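Local structure of L-Ala-D/L-Glu Epimerase (Escherichia coli, 1JPD) at residues L237-K250 with L263-G277. The protein belongs to the enolase superfamily, in the mandelate racemase and muconate lactonizing enzyme branch, with a TIM-barrel-type C-terminal domain. Sequence-based numbering, arbitrary orientation.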
ATOM      1  N   LEU A 237       3.689   6.224 -15.094  1.00 51.27           N
ATOM      2  CA  LEU A 237       4.835   7.097 -14.834  1.00 52.37           C
ATOM      3  C   LEU A 237       4.959   8.322 -15.737  1.00 54.16           C
ATOM      4  O   LEU A 237       5.366   9.390 -15.286  1.00 57.57           O
ATOM      5  CB  LEU A 237       6.135   6.292 -14.869  1.00 45.65           C
ATOM      6  CG  LEU A 237       6.311   5.419 -13.626  1.00 47.23           C
ATOM      7  CD1 LEU A 237       7.588   4.602 -13.714  1.00 43.91           C
ATOM      8  CD2 LEU A 237       6.331   6.317 -12.407  1.00 45.25           C
ATOM      9  N   LYS A 238       4.611   8.176 -17.008  1.00 59.19           N
ATOM     10  CA  LYS A 238       4.695   9.295 -17.934  1.00 58.81           C
ATOM     11  C   LYS A 238       3.721  10.386 -17.512  1.00 58.85           C
ATOM     12  O   LYS A 238       4.097  11.550 -17.366  1.00 57.59           O
ATOM     13  CB  LYS A 238       4.345   8.838 -19.345  1.00 60.29           C
ATOM     14  CG  LYS A 238       4.124   9.986 -20.310  1.00 59.01           C
ATOM     15  CD  LYS A 238       3.257   9.537 -21.462  1.00 59.27           C
ATOM     16  CE  LYS A 238       3.002  10.663 -22.432  1.00 58.58           C
ATOM     17  NZ  LYS A 238       2.083  10.203 -23.490  1.00 59.07           N
ATOM     18  N   ALA A 239       2.463   9.996 -17.329  1.00 58.20           N
ATOM     19  CA  ALA A 239       1.414  10.925 -16.932  1.00 56.15           C
ATOM     20  C   ALA A 239       1.758  11.613 -15.619  1.00 55.04           C
ATOM     21  O   ALA A 239       1.557  12.819 -15.471  1.00 54.79           O
ATOM     22  CB  ALA A 239       0.084  10.187 -16.799  1.00 50.23           C
ATOM     23  N   LEU A 240       2.285  10.846 -14.670  1.00 52.22           N
ATOM     24  CA  LEU A 240       2.634  11.394 -13.366  1.00 54.10           C
ATOM     25  C   LEU A 240       3.768  12.427 -13.384  1.00 55.72           C
ATOM     26  O   LEU A 240       3.776  13.354 -12.577  1.00 52.03           O
ATOM     27  CB  LEU A 240       2.989  10.258 -12.400  1.00 50.88           C
ATOM     28  CG  LEU A 240       1.923   9.186 -12.130  1.00 51.55           C
ATOM     29  CD1 LEU A 240       2.455   8.212 -11.087  1.00 46.95           C
ATOM     30  CD2 LEU A 240       0.629   9.826 -11.648  1.00 45.06           C
ATOM     31  N   LYS A 241       4.718  12.268 -14.301  1.00 59.55           N
ATOM     32  CA  LYS A 241       5.856  13.182 -14.388  1.00 59.40           C
ATOM     33  C   LYS A 241       5.399  14.633 -14.535  1.00 53.96           C
ATOM     34  O   LYS A 241       4.778  14.989 -15.528  1.00 53.09           O
ATOM     35  CB  LYS A 241       6.761  12.780 -15.566  1.00 62.37           C
ATOM     36  CG  LYS A 241       8.207  13.259 -15.442  1.00 68.45           C
ATOM     37  CD  LYS A 241       8.795  12.894 -14.079  1.00 75.92           C
ATOM     38  CE  LYS A 241      10.126  13.595 -13.815  1.00 78.25           C
ATOM     39  NZ  LYS A 241      10.426  13.673 -12.349  1.00 76.09           N
ATOM     40  N   GLY A 242       5.700  15.464 -13.538  1.00 50.46           N
ATOM     41  CA  GLY A 242       5.294  16.858 -13.596  1.00 44.44           C
ATOM     42  C   GLY A 242       4.068  17.164 -12.759  1.00 47.81           C
ATOM     43  O   GLY A 242       3.625  18.313 -12.675  1.00 46.83           O
ATOM     44  N   ARG A 243       3.497  16.130 -12.149  1.00 46.48           N
ATOM     45  CA  ARG A 243       2.324  16.306 -11.299  1.00 44.52           C
ATOM     46  C   ARG A 243       2.589  15.805  -9.887  1.00 43.64           C
ATOM     47  O   ARG A 243       1.997  16.305  -8.932  1.00 44.05           O
ATOM     48  CB  ARG A 243       1.105  15.589 -11.891  1.00 41.36           C
ATOM     49  CG  ARG A 243       0.648  16.198 -13.196  1.00 40.94           C
ATOM     50  CD  ARG A 243      -0.678  15.652 -13.684  1.00 44.46           C
ATOM     51  NE  ARG A 243      -1.002  16.219 -14.990  1.00 46.65           N
ATOM     52  CZ  ARG A 243      -2.106  15.960 -15.681  1.00 47.79           C
ATOM     53  NH1 ARG A 243      -3.025  15.131 -15.202  1.00 46.34           N
ATOM     54  NH2 ARG A 243      -2.285  16.530 -16.863  1.00 49.27           N
ATOM     55  N   TYR A 244       3.497  14.838  -9.758  1.00 36.30           N
ATOM     56  CA  TYR A 244       3.831  14.267  -8.463  1.00 36.57           C
ATOM     57  C   TYR A 244       5.339  14.045  -8.249  1.00 40.25           C
ATOM     58  O   TYR A 244       6.087  13.761  -9.188  1.00 39.34           O
ATOM     59  CB  TYR A 244       3.104  12.924  -8.280  1.00 37.87           C
ATOM     60  CG  TYR A 244       1.592  12.986  -8.383  1.00 34.72           C
ATOM     61  CD1 TYR A 244       0.945  12.887  -9.614  1.00 33.12           C
ATOM     62  CD2 TYR A 244       0.813  13.149  -7.248  1.00 35.76           C
ATOM     63  CE1 TYR A 244      -0.448  12.947  -9.706  1.00 34.81           C
ATOM     64  CE2 TYR A 244      -0.575  13.210  -7.329  1.00 37.12           C
ATOM     65  CZ  TYR A 244      -1.201  13.109  -8.557  1.00 35.59           C
ATOM     66  OH  TYR A 244      -2.576  13.174  -8.619  1.00 35.33           O
ATOM     67  N   GLU A 245       5.777  14.163  -7.001  1.00 36.15           N
ATOM     68  CA  GLU A 245       7.173  13.947  -6.670  1.00 38.79           C
ATOM     69  C   GLU A 245       7.356  12.522  -6.171  1.00 43.39           C
ATOM     70  O   GLU A 245       8.437  11.946  -6.296  1.00 46.19           O
ATOM     71  CB  GLU A 245       7.630  14.923  -5.584  1.00 37.42           C
ATOM     72  CG  GLU A 245       7.923  16.319  -6.089  1.00 40.25           C
ATOM     73  CD  GLU A 245       6.675  17.140  -6.342  1.00 44.89           C
ATOM     74  OE1 GLU A 245       6.718  18.001  -7.247  1.00 47.34           O
ATOM     75  OE2 GLU A 245       5.662  16.944  -5.630  1.00 45.40           O
ATOM     76  N   MET A 246       6.282  11.952  -5.626  1.00 46.38           N
ATOM     77  CA  MET A 246       6.309  10.598  -5.062  1.00 44.71           C
ATOM     78  C   MET A 246       5.151   9.717  -5.548  1.00 43.59           C
ATOM     79  O   MET A 246       4.087  10.221  -5.911  1.00 41.42           O
ATOM     80  CB  MET A 246       6.260  10.704  -3.531  1.00 40.11           C
ATOM     81  CG  MET A 246       6.369   9.398  -2.764  1.00 41.95           C
ATOM     82  SD  MET A 246       6.180   9.716  -0.985  1.00 43.66           S
ATOM     83  CE  MET A 246       7.699  10.661  -0.668  1.00 42.94           C
ATOM     84  N   VAL A 247       5.365   8.403  -5.555  1.00 36.88           N
ATOM     85  CA  VAL A 247       4.326   7.461  -5.957  1.00 35.47           C
ATOM     86  C   VAL A 247       4.101   6.488  -4.811  1.00 34.94           C
ATOM     87  O   VAL A 247       5.053   6.056  -4.168  1.00 38.92           O
ATOM     88  CB  VAL A 247       4.724   6.652  -7.220  1.00 34.22           C
ATOM     89  CG1 VAL A 247       4.948   7.587  -8.393  1.00 35.94           C
ATOM     90  CG2 VAL A 247       5.973   5.833  -6.949  1.00 34.52           C
ATOM     91  N   ASN A 248       2.843   6.163  -4.536  1.00 32.33           N
ATOM     92  CA  ASN A 248       2.514   5.221  -3.468  1.00 32.69           C
ATOM     93  C   ASN A 248       2.329   3.841  -4.107  1.00 35.24           C
ATOM     94  O   ASN A 248       1.346   3.602  -4.809  1.00 39.02           O
ATOM     95  CB  ASN A 248       1.221   5.658  -2.773  1.00 37.11           C
ATOM     96  CG  ASN A 248       0.836   4.749  -1.618  1.00 43.58           C
ATOM     97  OD1 ASN A 248       0.940   3.527  -1.714  1.00 51.08           O
ATOM     98  ND2 ASN A 248       0.368   5.342  -0.529  1.00 41.29           N
ATOM     99  N   ILE A 249       3.279   2.943  -3.874  1.00 37.67           N
ATOM    100  CA  ILE A 249       3.222   1.592  -4.436  1.00 37.97           C
ATOM    101  C   ILE A 249       2.402   0.633  -3.574  1.00 37.52           C
ATOM    102  O   ILE A 249       2.632   0.519  -2.370  1.00 39.42           O
ATOM    103  CB  ILE A 249       4.644   0.984  -4.586  1.00 36.27           C
ATOM    104  CG1 ILE A 249       5.483   1.841  -5.533  1.00 37.86           C
ATOM    105  CG2 ILE A 249       4.550  -0.451  -5.104  1.00 37.55           C
ATOM    106  CD1 ILE A 249       6.957   1.457  -5.565  1.00 39.02           C
ATOM    107  N   LYS A 250       1.446  -0.049  -4.200  1.00 36.77           N
ATOM    108  CA  LYS A 250       0.604  -1.038  -3.522  1.00 37.05           C
ATOM    109  C   LYS A 250       0.513  -2.252  -4.424  1.00 39.02           C
ATOM    110  O   LYS A 250       0.197  -2.126  -5.614  1.00 37.37           O
ATOM    111  CB  LYS A 250      -0.795  -0.495  -3.266  1.00 36.82           C
ATOM    112  CG  LYS A 250      -0.842   0.568  -2.208  1.00 36.43           C
ATOM    113  CD  LYS A 250      -2.267   0.972  -1.906  1.00 38.06           C
ATOM    114  CE  LYS A 250      -2.285   2.084  -0.893  1.00 35.07           C
ATOM    115  NZ  LYS A 250      -3.662   2.460  -0.504  1.00 41.55           N
ATOM    116  N   LEU A 263       8.560  -1.308 -10.667  1.00 43.14           N
ATOM    117  CA  LEU A 263       8.028   0.040 -10.563  1.00 37.82           C
ATOM    118  C   LEU A 263       8.950   0.868  -9.691  1.00 36.74           C
ATOM    119  O   LEU A 263       9.232   2.018 -10.009  1.00 39.25           O
ATOM    120  CB  LEU A 263       6.610   0.022  -9.976  1.00 36.58           C
ATOM    121  CG  LEU A 263       5.937   1.363  -9.651  1.00 35.09           C
ATOM    122  CD1 LEU A 263       6.046   2.313 -10.821  1.00 35.89           C
ATOM    123  CD2 LEU A 263       4.483   1.123  -9.296  1.00 35.36           C
ATOM    124  N   ALA A 264       9.423   0.277  -8.598  1.00 37.58           N
ATOM    125  CA  ALA A 264      10.329   0.963  -7.679  1.00 42.31           C
ATOM    126  C   ALA A 264      11.582   1.393  -8.435  1.00 45.90           C
ATOM    127  O   ALA A 264      11.968   2.563  -8.410  1.00 49.14           O
ATOM    128  CB  ALA A 264      10.704   0.038  -6.523  1.00 37.44           C
ATOM    129  N   THR A 265      12.205   0.435  -9.116  1.00 47.62           N
ATOM    130  CA  THR A 265      13.407   0.692  -9.898  1.00 50.84           C
ATOM    131  C   THR A 265      13.132   1.761 -10.946  1.00 53.22           C
ATOM    132  O   THR A 265      13.820   2.777 -11.024  1.00 55.25           O
ATOM    133  CB  THR A 265      13.874  -0.577 -10.647  1.00 51.46           C
ATOM    134  OG1 THR A 265      14.133  -1.622  -9.706  1.00 52.03           O
ATOM    135  CG2 THR A 265      15.142  -0.288 -11.449  1.00 44.66           C
ATOM    136  N   GLU A 266      12.112   1.513 -11.754  1.00 54.83           N
ATOM    137  CA  GLU A 266      11.744   2.425 -12.821  1.00 54.98           C
ATOM    138  C   GLU A 266      11.359   3.819 -12.341  1.00 54.26           C
ATOM    139  O   GLU A 266      11.714   4.815 -12.974  1.00 54.61           O
ATOM    140  CB  GLU A 266      10.602   1.822 -13.633  1.00 56.84           C
ATOM    141  CG  GLU A 266      10.327   2.545 -14.926  1.00 58.16           C
ATOM    142  CD  GLU A 266      11.595   2.826 -15.693  1.00 63.84           C
ATOM    143  OE1 GLU A 266      12.568   2.051 -15.543  1.00 67.24           O
ATOM    144  OE2 GLU A 266      11.617   3.815 -16.452  1.00 64.32           O
ATOM    145  N   ALA A 267      10.637   3.895 -11.227  1.00 51.78           N
ATOM    146  CA  ALA A 267      10.200   5.185 -10.696  1.00 51.50           C
ATOM    147  C   ALA A 267      11.387   6.003 -10.216  1.00 50.81           C
ATOM    148  O   ALA A 267      11.495   7.193 -10.514  1.00 44.75           O
ATOM    149  CB  ALA A 267       9.207   4.983  -9.557  1.00 50.33           C
ATOM    150  N   ARG A 268      12.267   5.361  -9.457  1.00 54.19           N
ATOM    151  CA  ARG A 268      13.458   6.029  -8.950  1.00 58.53           C
ATOM    152  C   ARG A 268      14.222   6.647 -10.112  1.00 58.79           C
ATOM    153  O   ARG A 268      14.537   7.841 -10.107  1.00 56.76           O
ATOM    154  CB  ARG A 268      14.372   5.029  -8.261  1.00 60.80           C
ATOM    155  CG  ARG A 268      14.041   4.705  -6.837  1.00 66.39           C
ATOM    156  CD  ARG A 268      15.079   3.724  -6.364  1.00 73.69           C
ATOM    157  NE  ARG A 268      15.137   3.596  -4.919  1.00 80.90           N
ATOM    158  CZ  ARG A 268      16.079   2.905  -4.292  1.00 86.98           C
ATOM    159  NH1 ARG A 268      17.022   2.295  -4.998  1.00 87.29           N
ATOM    160  NH2 ARG A 268      16.086   2.829  -2.968  1.00 91.96           N
ATOM    161  N   ALA A 269      14.517   5.810 -11.104  1.00 56.74           N
ATOM    162  CA  ALA A 269      15.254   6.229 -12.287  1.00 57.13           C
ATOM    163  C   ALA A 269      14.704   7.517 -12.884  1.00 55.60           C
ATOM    164  O   ALA A 269      15.460   8.320 -13.423  1.00 61.65           O
ATOM    165  CB  ALA A 269      15.242   5.115 -13.338  1.00 51.55           C
ATOM    166  N   GLN A 270      13.394   7.721 -12.792  1.00 54.28           N
ATOM    167  CA  GLN A 270      12.794   8.932 -13.343  1.00 47.92           C
ATOM    168  C   GLN A 270      12.696  10.075 -12.347  1.00 44.98           C
ATOM    169  O   GLN A 270      12.034  11.079 -12.614  1.00 48.85           O
ATOM    170  CB  GLN A 270      11.418   8.631 -13.927  1.00 49.93           C
ATOM    171  CG  GLN A 270      11.483   7.782 -15.172  1.00 52.87           C
ATOM    172  CD  GLN A 270      10.153   7.686 -15.883  1.00 55.58           C
ATOM    173  OE1 GLN A 270       9.493   8.699 -16.132  1.00 60.70           O
ATOM    174  NE2 GLN A 270       9.755   6.467 -16.232  1.00 51.43           N
ATOM    175  N   GLY A 271      13.344   9.919 -11.198  1.00 43.34           N
ATOM    176  CA  GLY A 271      13.348  10.979 -10.204  1.00 48.44           C
ATOM    177  C   GLY A 271      12.241  10.988  -9.172  1.00 51.34           C
ATOM    178  O   GLY A 271      12.124  11.942  -8.398  1.00 53.67           O
ATOM    179  N   PHE A 272      11.431   9.937  -9.144  1.00 50.71           N
ATOM    180  CA  PHE A 272      10.344   9.864  -8.179  1.00 47.95           C
ATOM    181  C   PHE A 272      10.819   9.270  -6.860  1.00 49.09           C
ATOM    182  O   PHE A 272      11.695   8.407  -6.841  1.00 51.86           O
ATOM    183  CB  PHE A 272       9.195   8.985  -8.697  1.00 43.77           C
ATOM    184  CG  PHE A 272       8.479   9.534  -9.900  1.00 39.14           C
ATOM    185  CD1 PHE A 272       8.864   9.166 -11.186  1.00 37.61           C
ATOM    186  CD2 PHE A 272       7.383  10.376  -9.745  1.00 33.15           C
ATOM    187  CE1 PHE A 272       8.160   9.624 -12.301  1.00 39.51           C
ATOM    188  CE2 PHE A 272       6.675  10.838 -10.853  1.00 35.32           C
ATOM    189  CZ  PHE A 272       7.063  10.462 -12.135  1.00 35.37           C
ATOM    190  N   SER A 273      10.245   9.742  -5.757  1.00 49.45           N
ATOM    191  CA  SER A 273      10.562   9.186  -4.446  1.00 51.41           C
ATOM    192  C   SER A 273       9.503   8.094  -4.257  1.00 51.78           C
ATOM    193  O   SER A 273       8.455   8.128  -4.907  1.00 53.57           O
ATOM    194  CB  SER A 273      10.465  10.259  -3.348  1.00 49.05           C
ATOM    195  OG  SER A 273       9.356  11.117  -3.539  1.00 48.75           O
ATOM    196  N   LEU A 274       9.761   7.122  -3.393  1.00 50.70           N
ATOM    197  CA  LEU A 274       8.802   6.037  -3.218  1.00 49.16           C
ATOM    198  C   LEU A 274       8.173   5.939  -1.845  1.00 47.76           C
ATOM    199  O   LEU A 274       8.737   6.371  -0.845  1.00 51.27           O
ATOM    200  CB  LEU A 274       9.459   4.686  -3.530  1.00 47.27           C
ATOM    201  CG  LEU A 274      10.247   4.499  -4.827  1.00 44.71           C
ATOM    202  CD1 LEU A 274      10.714   3.056  -4.906  1.00 37.90           C
ATOM    203  CD2 LEU A 274       9.384   4.860  -6.028  1.00 45.25           C
ATOM    204  N   MET A 275       6.990   5.344  -1.820  1.00 45.98           N
ATOM    205  CA  MET A 275       6.260   5.108  -0.590  1.00 40.74           C
ATOM    206  C   MET A 275       5.656   3.718  -0.765  1.00 41.66           C
ATOM    207  O   MET A 275       5.317   3.333  -1.880  1.00 42.48           O
ATOM    208  CB  MET A 275       5.156   6.139  -0.418  1.00 35.83           C
ATOM    209  CG  MET A 275       4.426   5.980   0.887  1.00 39.64           C
ATOM    210  SD  MET A 275       3.004   7.062   1.013  1.00 47.21           S
ATOM    211  CE  MET A 275       2.221   6.332   2.423  1.00 43.28           C
ATOM    212  N   LEU A 276       5.548   2.951   0.313  1.00 41.69           N
ATOM    213  CA  LEU A 276       4.969   1.616   0.223  1.00 41.61           C
ATOM    214  C   LEU A 276       3.658   1.617   0.991  1.00 43.98           C
ATOM    215  O   LEU A 276       3.641   1.910   2.185  1.00 50.88           O
ATOM    216  CB  LEU A 276       5.918   0.563   0.809  1.00 41.54           C
ATOM    217  CG  LEU A 276       5.430  -0.898   0.802  1.00 44.02           C
ATOM    218  CD1 LEU A 276       5.254  -1.368  -0.626  1.00 40.76           C
ATOM    219  CD2 LEU A 276       6.432  -1.798   1.522  1.00 40.75           C
ATOM    220  N   GLY A 277       2.560   1.306   0.304  1.00 44.33           N
ATOM    221  CA  GLY A 277       1.259   1.281   0.955  1.00 36.55           C
ATOM    222  C   GLY A 277       0.661  -0.108   1.017  1.00 35.74           C
ATOM    223  O   GLY A 277       1.312  -1.099   0.691  1.00 37.99           O
TER
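Val247 and Leu274 point alongside one another from neighbouring parallel strands, 246-249 and 273-276, joined through helix 257-269 in a beta-alpha-beta crossover of the TIM-barrel-type domain. The segment axes approach to 4.7 Å at 25°, and the intervening helix segment 263-269 runs back antiparallel to strand 246-249. Backbone bonds alternate between the strands: Glu245 O takes Ser273 N, Ser273 O takes Val247 N, Val247 O takes Met275 N only weakly, Met275 O takes Ile249 N, and Ile249 O receives Gly277 N at 2.8 Å and a nearly straight 173°.

The tight part lies between sheet and helix. Val247 CG2 reaches Leu274 CD2 at 3.7 Å and also borders Ala267 CB, while Ile249 CG1 meets Leu263 CD2 at 4.0 Å. Phe272 closes the upstream end of this apolar layer. Leu237 CD2 sits over one ring face, 4.2 Å from the Phe272 centroid, and Val247 CG1 approaches the ring obliquely. On the other sheet face, Met246 SD packs against Met275 CB; Asn248 ND2, near Met275 SD, is hydrogen-bonded to Glu205 of strand 203-205.

Toward solvent the contact thins to polar chain ends around the Schellman motif that closes the helix at Gly271. Gln270 NE2 bonds Glu266 OE2 on the anti side of the carboxylate at 3.2 Å. A bend at chi2 (50°) brings NZ of the exposed Lys241 over the ring face opposite Leu237 CD2, 4.7 Å from the Phe272 centroid, in a cation-pi contact; the same Lys241 NZ donates to Gln270 O at 3.1 Å, nearly in line with that carbonyl.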